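PDB 2X4G: nucleoside-diphosphate-sugar epimerase from Pseudomonas aeruginosa, which probably acts as an NAD-dependent epimerase or a related oxidoreductase of the Rossmann-fold epimerase/dehydratase family, its precise substrate being unestablished. Local coordinates for residues 111-115 against 116-120; 153-156 against 157-161; 218-221 against 222-226; 267-270 against 271-275; 307-310 against 311-315. All coordinates share one frame; numbering follows the deposited sequence.

Contact 1 (111-115 against 116-120)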
loop_
_atom_site.group_PDB
_atom_site.type_symbol
_atom_site.label_atom_id
_atom_site.label_comp_id
_atom_site.label_asym_id
_atom_site.label_seq_id
_atom_site.Cartn_x
_atom_site.Cartn_y
_atom_site.Cartn_z
ATOM N N ALA A 111 -15.507 -0.072 30.038
ATOM C CA ALA A 111 -16.573 -0.830 30.674
ATOM C C ALA A 111 -16.072 -1.463 31.977
ATOM O O ALA A 111 -16.645 -1.210 33.035
ATOM C CB ALA A 111 -17.114 -1.904 29.725
ATOM N N ALA A 112 -14.990 -2.247 31.907
ATOM C CA ALA A 112 -14.498 -2.986 33.085
ATOM C C ALA A 112 -13.984 -2.079 34.193
ATOM O O ALA A 112 -14.081 -2.440 35.358
ATOM C CB ALA A 112 -13.436 -3.979 32.700
ATOM N N CYS A 113 -13.444 -0.910 33.833
ATOM C CA CYS A 113 -12.960 0.054 34.812
ATOM C C CYS A 113 -14.097 0.596 35.658
ATOM O O CYS A 113 -13.916 0.854 36.844
ATOM C CB CYS A 113 -12.252 1.236 34.132
ATOM S SG CYS A 113 -10.569 0.939 33.510
ATOM N N LEU A 114 -15.247 0.811 35.034
ATOM C CA LEU A 114 -16.440 1.247 35.751
ATOM C C LEU A 114 -16.907 0.194 36.759
ATOM O O LEU A 114 -17.166 0.526 37.905
ATOM C CB LEU A 114 -17.565 1.560 34.766
ATOM C CG LEU A 114 -18.849 2.233 35.256
ATOM C CD1 LEU A 114 -18.591 3.430 36.200
ATOM C CD2 LEU A 114 -19.642 2.676 34.048
ATOM N N GLN A 115 -17.001 -1.066 36.348
ATOM C CA GLN A 115 -17.408 -2.149 37.258
ATOM C C GLN A 115 -16.397 -2.467 38.365
ATOM O O GLN A 115 -16.789 -2.802 39.479
ATOM C CB GLN A 115 -17.669 -3.459 36.489
ATOM C CG GLN A 115 -18.851 -3.450 35.528
ATOM C CD GLN A 115 -20.168 -3.116 36.210
ATOM O OE1 GLN A 115 -20.770 -2.085 35.916
ATOM N NE2 GLN A 115 -20.614 -3.976 37.135
ATOM N N ALA A 116 -15.105 -2.414 38.055
ATOM C CA ALA A 116 -14.057 -2.699 39.054
ATOM C C ALA A 116 -13.880 -1.537 40.027
ATOM O O ALA A 116 -13.252 -1.694 41.076
ATOM C CB ALA A 116 -12.742 -3.000 38.374
ATOM N N ARG A 117 -14.434 -0.380 39.656
ATOM C CA ARG A 117 -14.379 0.854 40.447
ATOM C C ARG A 117 -12.952 1.364 40.598
ATOM O O ARG A 117 -12.575 1.829 41.654
ATOM C CB ARG A 117 -15.101 0.693 41.805
ATOM C CG ARG A 117 -16.403 1.479 41.885
ATOM C CD ARG A 117 -17.316 1.053 43.073
ATOM N NE ARG A 117 -18.130 2.181 43.574
ATOM C CZ ARG A 117 -19.135 2.098 44.462
ATOM N NH1 ARG A 117 -19.499 0.923 44.978
ATOM N NH2 ARG A 117 -19.792 3.202 44.839
ATOM N N VAL A 118 -12.170 1.295 39.523
ATOM C CA VAL A 118 -10.788 1.819 39.536
ATOM C C VAL A 118 -10.844 3.333 39.712
ATOM O O VAL A 118 -11.578 3.999 38.981
ATOM C CB VAL A 118 -10.024 1.551 38.227
ATOM C CG1 VAL A 118 -8.601 2.066 38.360
ATOM C CG2 VAL A 118 -10.024 0.072 37.862
ATOM N N PRO A 119 -10.062 3.881 40.667
ATOM C CA PRO A 119 -10.186 5.304 40.983
ATOM C C PRO A 119 -9.456 6.234 40.037
ATOM O O PRO A 119 -9.758 7.415 40.022
ATOM C CB PRO A 119 -9.568 5.423 42.387
ATOM C CG PRO A 119 -8.833 4.152 42.644
ATOM C CD PRO A 119 -8.991 3.242 41.455
ATOM N N ARG A 120 -8.538 5.700 39.240
ATOM C CA ARG A 120 -7.513 6.493 38.572
ATOM C C ARG A 120 -7.087 5.763 37.285
ATOM O O ARG A 120 -6.554 4.660 37.353
ATOM C CB ARG A 120 -6.364 6.586 39.570
ATOM C CG ARG A 120 -5.516 7.813 39.546
ATOM C CD ARG A 120 -6.199 9.116 39.960
ATOM N NE ARG A 120 -5.418 10.193 39.360
ATOM C CZ ARG A 120 -5.806 11.447 39.201
ATOM N NH1 ARG A 120 -6.990 11.858 39.644
ATOM N NH2 ARG A 120 -4.971 12.301 38.610
#
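V118 closes back on C113 at the end of helix 98-116, and the covered side of this local contact is shut by backbone bonds, with the two buried side chains just in touch. V118 N donates to C113 O at 3.2 Å, and its N-H...O angle of 152° together with an approach in the carbonyl plane shows a sound bond. Along the same flank the CG2 branch of V118 turns toward the sulfur, with C113 SG and V118 CG2 4.5 Å apart. V118 owes this to a chi1 of -177°, which sets CG1 opposite the backbone N and leaves CG2 beside it, on the side of C113. Two residues earlier, A116 N still bonds A112 O at 2.9 Å. Both alanines also pack on L75, while A112 reaches L71 of helix 68-74, so this face of the helix end is covered.

R117 marks the change of course. Its positive phi, 64°, makes it the C-prime residue of a Schellman motif, defined by the V118 N to C113 O bond and by a weaker one from R117 N to L114 O at 3.4 Å.

The other side is looser. L114 and R117 are solvent-exposed and their CB atoms point away from the partner segment. The R117 chain runs extended from CG to NE, and the closest approach of its outer chain here is R117 CG to L114 O at 4.2 Å. Q115, also exposed, bends at chi2 and touches E72, whereas beyond the turn R120 hydrogen-bonds the carbonyls of L230 and G233 through NE and NH2.

Contact 2 (153-156 against 157-161)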
loop_
_atom_site.group_PDB
_atom_site.type_symbol
_atom_site.label_atom_id
_atom_site.label_comp_id
_atom_site.label_asym_id
_atom_site.label_seq_id
_atom_site.Cartn_x
_atom_site.Cartn_y
_atom_site.Cartn_z
ATOM N N SER A 153 -5.927 11.688 7.147
ATOM C CA SER A 153 -5.584 10.270 7.074
ATOM C C SER A 153 -6.390 9.433 8.061
ATOM O O SER A 153 -6.876 9.933 9.070
ATOM C CB SER A 153 -4.116 10.090 7.390
ATOM O OG SER A 153 -3.876 10.482 8.727
ATOM N N SER A 154 -6.510 8.145 7.769
ATOM C CA SER A 154 -7.200 7.229 8.658
ATOM C C SER A 154 -6.403 7.010 9.934
ATOM O O SER A 154 -6.966 6.699 10.972
ATOM C CB SER A 154 -7.485 5.901 7.952
ATOM O OG SER A 154 -6.290 5.223 7.669
ATOM N N TYR A 155 -5.091 7.179 9.865
ATOM C CA TYR A 155 -4.261 7.165 11.068
ATOM C C TYR A 155 -4.686 8.265 12.029
ATOM O O TYR A 155 -4.982 7.994 13.198
ATOM C CB TYR A 155 -2.775 7.332 10.717
ATOM C CG TYR A 155 -1.859 7.079 11.881
ATOM C CD1 TYR A 155 -1.708 5.795 12.384
ATOM C CD2 TYR A 155 -1.167 8.114 12.494
ATOM C CE1 TYR A 155 -0.877 5.539 13.464
ATOM C CE2 TYR A 155 -0.340 7.876 13.577
ATOM C CZ TYR A 155 -0.194 6.583 14.063
ATOM O OH TYR A 155 0.621 6.299 15.147
ATOM N N VAL A 156 -4.701 9.505 11.529
ATOM C CA VAL A 156 -5.136 10.667 12.317
ATOM C C VAL A 156 -6.547 10.445 12.846
ATOM O O VAL A 156 -6.855 10.832 13.964
ATOM C CB VAL A 156 -5.149 11.983 11.482
ATOM C CG1 VAL A 156 -5.971 13.066 12.190
ATOM C CG2 VAL A 156 -3.742 12.467 11.190
ATOM N N LEU A 157 -7.398 9.815 12.032
ATOM C CA LEU A 157 -8.807 9.650 12.359
ATOM C C LEU A 157 -8.962 8.697 13.527
ATOM O O LEU A 157 -9.683 8.964 14.493
ATOM C CB LEU A 157 -9.546 9.122 11.140
ATOM C CG LEU A 157 -11.055 9.318 11.172
ATOM C CD1 LEU A 157 -11.411 10.795 11.186
ATOM C CD2 LEU A 157 -11.700 8.635 9.973
ATOM N N CYS A 158 -8.258 7.582 13.430
ATOM C CA CYS A 158 -8.212 6.615 14.500
ATOM C C CYS A 158 -7.651 7.254 15.782
ATOM O O CYS A 158 -8.212 7.128 16.870
ATOM C CB CYS A 158 -7.373 5.421 14.060
ATOM S SG CYS A 158 -6.935 4.374 15.429
ATOM N N LYS A 159 -6.557 7.978 15.646
ATOM C CA LYS A 159 -5.970 8.653 16.801
ATOM C C LYS A 159 -6.862 9.761 17.362
ATOM O O LYS A 159 -6.884 9.982 18.563
ATOM C CB LYS A 159 -4.555 9.163 16.472
ATOM C CG LYS A 159 -3.425 8.213 16.952
ATOM C CD LYS A 159 -3.609 6.736 16.546
ATOM C CE LYS A 159 -2.689 5.798 17.336
ATOM N NZ LYS A 159 -2.804 6.016 18.824
ATOM N N TRP A 160 -7.611 10.438 16.511
ATOM C CA TRP A 160 -8.576 11.436 16.978
ATOM C C TRP A 160 -9.711 10.775 17.737
ATOM O O TRP A 160 -10.158 11.291 18.746
ATOM C CB TRP A 160 -9.154 12.239 15.804
ATOM C CG TRP A 160 -10.380 13.017 16.157
ATOM C CD1 TRP A 160 -10.425 14.262 16.685
ATOM C CD2 TRP A 160 -11.740 12.593 16.007
ATOM N NE1 TRP A 160 -11.726 14.649 16.882
ATOM C CE2 TRP A 160 -12.556 13.641 16.475
ATOM C CE3 TRP A 160 -12.348 11.429 15.523
ATOM C CZ2 TRP A 160 -13.955 13.568 16.465
ATOM C CZ3 TRP A 160 -13.737 11.350 15.525
ATOM C CH2 TRP A 160 -14.525 12.414 15.986
ATOM N N ALA A 161 -10.191 9.646 17.233
ATOM C CA ALA A 161 -11.315 8.944 17.866
ATOM C C ALA A 161 -10.977 8.470 19.284
ATOM O O ALA A 161 -11.701 8.753 20.229
ATOM C CB ALA A 161 -11.748 7.769 17.012
#
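W160 N donates to V156 O at 2.7 Å, the shortest of four successive backbone hydrogen bonds in the first turns of helix 154-171. L157 N to S153 O begins the series at 3.0 Å, and C158 N to S154 O follows at 2.9 Å. K159 N to Y155 O has the same length, and its angle at the hydrogen, 167°, is that of a nearly straight bond.

Capping comes next. S153 occupies the N-cap position, and its OG accepts from V156 N at 3.1 Å, which satisfies an amide of the first turn that has no earlier helical carbonyl to use.

Side-chain packing is led by Y155 and K159. With CG opposite the backbone N (chi1 -170°), the Y155 ring stands out from the helix, and K159, bent at chi2 and chi4, climbs across it. K159 CD lies 4.2 Å above one ring face, displaced to the rim, and K159 CE passes Y155 OH at 4.0 Å. C158, by contrast, packs against V99 and A102 of helix 98-116.

A tyrosine and a lysine four residues apart on one helical face, here Y155 and K159, match the YxxxK signature of short-chain dehydrogenases/reductases, consistent with an active-site helix.

Contact 3 (218-221 against 222-226)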
loop_
_atom_site.group_PDB
_atom_site.type_symbol
_atom_site.label_atom_id
_atom_site.label_comp_id
_atom_site.label_asym_id
_atom_site.label_seq_id
_atom_site.Cartn_x
_atom_site.Cartn_y
_atom_site.Cartn_z
ATOM N N ASP A 218 12.763 10.165 25.526
ATOM C CA ASP A 218 13.498 9.031 26.034
ATOM C C ASP A 218 12.481 8.057 26.679
ATOM O O ASP A 218 11.550 8.472 27.363
ATOM C CB ASP A 218 14.561 9.566 27.005
ATOM C CG ASP A 218 15.335 8.479 27.747
ATOM O OD1 ASP A 218 16.435 8.131 27.274
ATOM O OD2 ASP A 218 14.881 8.012 28.827
ATOM N N ALA A 219 12.639 6.769 26.422
ATOM C CA ALA A 219 11.670 5.802 26.866
ATOM C C ALA A 219 11.573 5.781 28.390
ATOM O O ALA A 219 10.470 5.796 28.944
ATOM C CB ALA A 219 12.014 4.428 26.339
ATOM N N ALA A 220 12.724 5.730 29.055
ATOM C CA ALA A 220 12.752 5.620 30.517
ATOM C C ALA A 220 11.967 6.767 31.122
ATOM O O ALA A 220 11.173 6.558 32.020
ATOM C CB ALA A 220 14.205 5.597 31.064
ATOM N N GLU A 221 12.164 7.968 30.600
ATOM C CA GLU A 221 11.472 9.142 31.109
ATOM C C GLU A 221 9.989 9.086 30.808
ATOM O O GLU A 221 9.181 9.356 31.703
ATOM C CB GLU A 221 12.051 10.459 30.553
ATOM C CG GLU A 221 13.550 10.504 30.551
ATOM C CD GLU A 221 14.131 11.787 31.083
ATOM O OE1 GLU A 221 14.221 11.909 32.318
ATOM O OE2 GLU A 221 14.548 12.642 30.272
ATOM N N ALA A 222 9.625 8.761 29.567
ATOM C CA ALA A 222 8.207 8.763 29.167
ATOM C C ALA A 222 7.394 7.878 30.121
ATOM O O ALA A 222 6.300 8.229 30.522
ATOM C CB ALA A 222 8.043 8.335 27.723
ATOM N N GLY A 223 7.971 6.755 30.521
ATOM C CA GLY A 223 7.387 5.910 31.566
ATOM C C GLY A 223 7.171 6.608 32.900
ATOM O O GLY A 223 6.169 6.387 33.562
ATOM N N ARG A 224 8.116 7.437 33.308
ATOM C CA ARG A 224 7.965 8.165 34.544
ATOM C C ARG A 224 6.902 9.251 34.393
ATOM O O ARG A 224 6.089 9.479 35.297
ATOM C CB ARG A 224 9.312 8.728 34.985
ATOM C CG ARG A 224 10.316 7.592 35.340
ATOM C CD ARG A 224 11.552 8.051 36.100
ATOM N NE ARG A 224 12.522 8.604 35.170
ATOM C CZ ARG A 224 13.563 7.945 34.654
ATOM N NH1 ARG A 224 13.824 6.669 34.965
ATOM N NH2 ARG A 224 14.365 8.583 33.806
ATOM N N GLY A 225 6.882 9.891 33.231
ATOM C CA GLY A 225 5.846 10.849 32.919
ATOM C C GLY A 225 4.463 10.248 32.966
ATOM O O GLY A 225 3.530 10.886 33.415
ATOM N N LEU A 226 4.318 9.021 32.495
ATOM C CA LEU A 226 3.027 8.350 32.555
ATOM C C LEU A 226 2.603 8.155 34.007
ATOM O O LEU A 226 1.487 8.536 34.380
ATOM C CB LEU A 226 3.051 7.002 31.813
ATOM C CG LEU A 226 3.246 7.023 30.299
ATOM C CD1 LEU A 226 3.229 5.612 29.766
ATOM C CD2 LEU A 226 2.178 7.828 29.653
HETATM O O HOH W 1 12.322 11.209 34.545
#
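E221 and R224 are joined by a long salt bridge, E221 OE1 to R224 NH2 at 3.6 Å, with the carboxylate and guanidinium planes turned 67° apart. A water bridges the same groups, donating to E221 OE1 at 3.0 Å and accepting from R224 NE at 2.7 Å; both OE1 and the water lie at the guanidinium edge. The other carboxylate oxygen, E221 OE2, accepts three hydrogen bonds, from S319 OG and the amides of T320 and T321.

One guanidinium face is covered by a backbone carbonyl. Because R224 bends at chi3 (-81°), its head folds back over the helix, and A220 O sits 3.8 Å from R224 CZ, over the centre of the group.

The capping bond marks the passage from strand 213-218 into helix 219-232, a β-to-α junction in the Rossmann-type domain. D218 is the N-cap, and its OD2 uses the anti lone pair to accept E221 N at 3.2 Å; OD1 is taken by T326 and R329.

Among the main-chain bonds, A222 N to D218 O (2.9 Å) and G225 N to E221 O (2.8 Å) are sound. R224 N makes weak bonds to both A220 O and E221 O, while A222 and A219 pack against helix 24-35.

Contact 4 (267-270 against 271-275)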
loop_
_atom_site.group_PDB
_atom_site.type_symbol
_atom_site.label_atom_id
_atom_site.label_comp_id
_atom_site.label_asym_id
_atom_site.label_seq_id
_atom_site.Cartn_x
_atom_site.Cartn_y
_atom_site.Cartn_z
ATOM N N MET A 267 14.754 14.079 0.872
ATOM C CA MET A 267 13.942 13.720 -0.242
ATOM C C MET A 267 12.757 14.648 -0.249
ATOM O O MET A 267 12.096 14.826 0.769
ATOM C CB MET A 267 13.493 12.285 -0.097
ATOM C CG MET A 267 12.934 11.712 -1.369
ATOM S SD MET A 267 12.286 10.079 -1.055
ATOM C CE MET A 267 10.915 10.522 0.015
ATOM N N SER A 268 12.515 15.240 -1.410
ATOM C CA SER A 268 11.470 16.242 -1.604
ATOM C C SER A 268 10.087 15.712 -1.232
ATOM O O SER A 268 9.819 14.515 -1.306
ATOM C CB SER A 268 11.477 16.714 -3.066
ATOM O OG SER A 268 10.367 17.529 -3.354
ATOM N N MET A 269 9.217 16.617 -0.815
ATOM C CA MET A 269 7.849 16.260 -0.511
ATOM C C MET A 269 7.096 15.940 -1.793
ATOM O O MET A 269 6.297 15.003 -1.834
ATOM C CB MET A 269 7.151 17.410 0.211
ATOM C CG MET A 269 5.769 17.040 0.746
ATOM S SD MET A 269 5.860 15.659 1.886
ATOM C CE MET A 269 6.856 16.444 3.167
ATOM N N ALA A 270 7.353 16.731 -2.829
ATOM C CA ALA A 270 6.793 16.489 -4.153
ATOM C C ALA A 270 7.216 15.125 -4.711
ATOM O O ALA A 270 6.425 14.444 -5.381
ATOM C CB ALA A 270 7.209 17.600 -5.109
ATOM N N MET A 271 8.455 14.724 -4.418
ATOM C CA MET A 271 8.993 13.459 -4.902
ATOM C C MET A 271 8.380 12.286 -4.167
ATOM O O MET A 271 8.448 11.165 -4.644
ATOM C CB MET A 271 10.506 13.428 -4.740
ATOM C CG MET A 271 11.247 12.764 -5.886
ATOM S SD MET A 271 12.856 13.562 -6.165
ATOM C CE MET A 271 13.267 13.111 -7.858
ATOM N N ALA A 272 7.796 12.551 -3.000
ATOM C CA ALA A 272 7.059 11.550 -2.229
ATOM C C ALA A 272 5.675 11.318 -2.811
ATOM O O ALA A 272 5.249 10.179 -2.977
ATOM C CB ALA A 272 6.954 11.974 -0.774
ATOM N N ARG A 273 4.972 12.402 -3.117
ATOM C CA ARG A 273 3.661 12.305 -3.783
ATOM C C ARG A 273 3.763 11.737 -5.192
ATOM O O ARG A 273 2.882 10.994 -5.629
ATOM C CB ARG A 273 2.970 13.668 -3.836
ATOM C CG ARG A 273 2.319 14.054 -2.527
ATOM C CD ARG A 273 2.221 15.559 -2.358
ATOM N NE ARG A 273 1.919 15.892 -0.967
ATOM C CZ ARG A 273 2.015 17.111 -0.434
ATOM N NH1 ARG A 273 2.406 18.153 -1.172
ATOM N NH2 ARG A 273 1.719 17.285 0.851
ATOM N N ALA A 274 4.836 12.096 -5.897
ATOM C CA ALA A 274 5.083 11.581 -7.241
ATOM C C ALA A 274 5.279 10.059 -7.267
ATOM O O ALA A 274 5.053 9.437 -8.303
ATOM C CB ALA A 274 6.274 12.284 -7.873
ATOM N N LEU A 275 5.695 9.465 -6.147
ATOM C CA LEU A 275 5.753 8.005 -6.016
ATOM C C LEU A 275 4.393 7.442 -5.669
ATOM O O LEU A 275 3.976 6.431 -6.224
ATOM C CB LEU A 275 6.771 7.569 -4.955
ATOM C CG LEU A 275 8.195 7.419 -5.501
ATOM C CD1 LEU A 275 9.205 7.139 -4.423
ATOM C CD2 LEU A 275 8.240 6.299 -6.535
#
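M269 O takes two backbone amides from the following turn, R273 N at 3.2 Å with an angle of 163° at the hydrogen, and A272 N at 3.1 Å in a weaker, bent bond. This belongs to the N-terminus of helix 269-280, where S268 is the N-cap: its OG accepts from A270 N at 3.2 Å, but an angle of only 123° makes the cap weak. A274 N to A270 O, 2.9 Å, continues the helical pattern.

M269 CG packs over one face of the R273 guanidinium. It lies 3.9 Å from R273 CZ, over the centre of the group, placed there by a chi1 of -172° that sends CG to the far side from the backbone N. R273 reaches it with a chain extended from CG to NE.

Another flank joins the subunit interface. M267 packs on L275 of the second subunit, M271 on M267 of the second subunit, and L275 on its own counterpart there, so methionine and leucine side chains meet across the dimer. Within the chain M267 and M269 also touch V210 of strand 208-210. M267 runs extended through chi1 and chi2, and the turn at chi3 brings its terminal methyl, CE, to 4.3 Å from A272 CB.

Contact 5 (307-310 against 311-315)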
loop_
_atom_site.group_PDB
_atom_site.type_symbol
_atom_site.label_atom_id
_atom_site.label_comp_id
_atom_site.label_asym_id
_atom_site.label_seq_id
_atom_site.Cartn_x
_atom_site.Cartn_y
_atom_site.Cartn_z
ATOM N N ASP A 307 4.885 21.330 23.021
ATOM C CA ASP A 307 5.152 22.214 24.149
ATOM C C ASP A 307 4.951 21.392 25.400
ATOM O O ASP A 307 3.861 20.878 25.628
ATOM C CB ASP A 307 4.146 23.393 24.133
ATOM C CG ASP A 307 4.458 24.498 25.180
ATOM O OD1 ASP A 307 3.791 25.565 25.148
ATOM O OD2 ASP A 307 5.373 24.321 26.019
ATOM N N GLY A 308 5.997 21.289 26.218
ATOM C CA GLY A 308 5.960 20.508 27.457
ATOM C C GLY A 308 5.603 21.224 28.751
ATOM O O GLY A 308 5.719 20.638 29.820
ATOM N N ARG A 309 5.137 22.463 28.673
ATOM C CA ARG A 309 4.915 23.281 29.875
ATOM C C ARG A 309 3.842 22.759 30.836
ATOM O O ARG A 309 4.004 22.844 32.060
ATOM C CB ARG A 309 4.543 24.712 29.481
ATOM C CG ARG A 309 5.706 25.574 28.973
ATOM C CD ARG A 309 5.152 26.736 28.124
ATOM N NE ARG A 309 6.005 27.928 28.116
ATOM C CZ ARG A 309 5.683 29.069 27.503
ATOM N NH1 ARG A 309 4.531 29.165 26.830
ATOM N NH2 ARG A 309 6.515 30.115 27.550
ATOM N N LYS A 310 2.733 22.262 30.291
ATOM C CA LYS A 310 1.617 21.820 31.125
ATOM C C LYS A 310 2.118 20.723 32.042
ATOM O O LYS A 310 1.960 20.835 33.249
ATOM C CB LYS A 310 0.449 21.322 30.280
ATOM C CG LYS A 310 -0.820 21.013 31.058
ATOM C CD LYS A 310 -1.952 20.665 30.100
ATOM C CE LYS A 310 -3.290 20.428 30.805
ATOM N NZ LYS A 310 -4.405 20.046 29.860
ATOM N N ALA A 311 2.747 19.690 31.478
ATOM C CA ALA A 311 3.299 18.581 32.285
ATOM C C ALA A 311 4.283 19.064 33.362
ATOM O O ALA A 311 4.262 18.593 34.499
ATOM C CB ALA A 311 3.986 17.555 31.395
ATOM N N ARG A 312 5.149 19.994 32.990
ATOM C CA ARG A 312 6.125 20.523 33.903
ATOM C C ARG A 312 5.514 21.234 35.099
ATOM O O ARG A 312 5.888 20.969 36.228
ATOM C CB ARG A 312 7.013 21.512 33.168
ATOM C CG ARG A 312 8.130 22.061 34.028
ATOM C CD ARG A 312 8.963 23.041 33.272
ATOM N NE ARG A 312 10.358 22.880 33.648
ATOM C CZ ARG A 312 11.333 22.540 32.818
ATOM N NH1 ARG A 312 11.096 22.335 31.526
ATOM N NH2 ARG A 312 12.564 22.413 33.285
ATOM N N GLU A 313 4.592 22.153 34.844
ATOM C CA GLU A 313 3.997 22.953 35.907
ATOM C C GLU A 313 3.040 22.125 36.777
ATOM O O GLU A 313 3.083 22.196 37.996
ATOM C CB GLU A 313 3.305 24.174 35.300
ATOM C CG GLU A 313 4.305 25.092 34.539
ATOM C CD GLU A 313 3.683 26.413 34.030
ATOM O OE1 GLU A 313 3.649 26.613 32.785
ATOM O OE2 GLU A 313 3.243 27.244 34.873
ATOM N N GLU A 314 2.217 21.304 36.148
ATOM C CA GLU A 314 1.244 20.518 36.877
ATOM C C GLU A 314 1.827 19.240 37.432
ATOM O O GLU A 314 1.607 18.923 38.587
ATOM C CB GLU A 314 0.059 20.193 35.979
ATOM C CG GLU A 314 -0.574 21.450 35.391
ATOM C CD GLU A 314 -2.053 21.312 35.070
ATOM O OE1 GLU A 314 -2.573 22.214 34.377
ATOM O OE2 GLU A 314 -2.698 20.321 35.494
ATOM N N LEU A 315 2.574 18.506 36.619
ATOM C CA LEU A 315 3.045 17.167 37.029
ATOM C C LEU A 315 4.408 17.170 37.701
ATOM O O LEU A 315 4.752 16.219 38.385
ATOM C CB LEU A 315 3.056 16.189 35.846
ATOM C CG LEU A 315 1.764 16.183 35.027
ATOM C CD1 LEU A 315 1.857 15.248 33.837
ATOM C CD2 LEU A 315 0.585 15.831 35.927
#
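G308 is the N-cap residue immediately before helix 309-315, and its carbonyl O accepts from R312 N at 3.3 Å in the carbonyl plane. The next two bonds are shorter and straighter: E313 N to R309 O at 2.9 Å, and E314 N to K310 O at 2.9 Å with an angle of 166° at the hydrogen.

Just ahead of the helix, D307 OD2 accepts from R309 N at 3.2 Å, two residues on, which defines an Asx turn. The amide meets the carboxylate from above its plane, 53° out of it.

K310 and E314 lie on one side of the helix, where the two side chains pass at a slant. E314 OE1 touches the aliphatic part of the lysine, 3.9 Å from K310 CG, but the charged ends do not meet, since K310 NZ stays 5.3 Å from E314 OE1. Each charge is directed elsewhere: K310 NZ to E237 and to the carbonyl of R238, and E314 to Y239 OH and R234. K310 extends fully, each torsion from chi1 (-172°) onward near 180°, which carries the ammonium past E314 to those partners. On the exposed flank, E313 CG packs on R309 O and E313 OE1 lies 3.9 Å from R309 CB, while A311 packs inward on L241 and F317.

In the fold
All five contacts are local, each on a different helix, yet their settings differ. Contact 3 is the buried one, its centre about 10 Å from the centre of the chain; contact 2 is at the surface, and contacts 1, 4 and 5 are partly buried. Contacts 2 to 5 open helices, with side-chain caps at S153, D218 and S268 but a glycine in contact 5, whereas contact 1 closes one. Charged partners dominate contacts 3 and 5, whose centres lie 14 Å apart, while contact 4, centred about 28 Å from the chain's centre, offers methionines to the second subunit. Helix 219-232 ties three together: it carries contact 3, its L230 receives R120, and its R232 bonds L315 O.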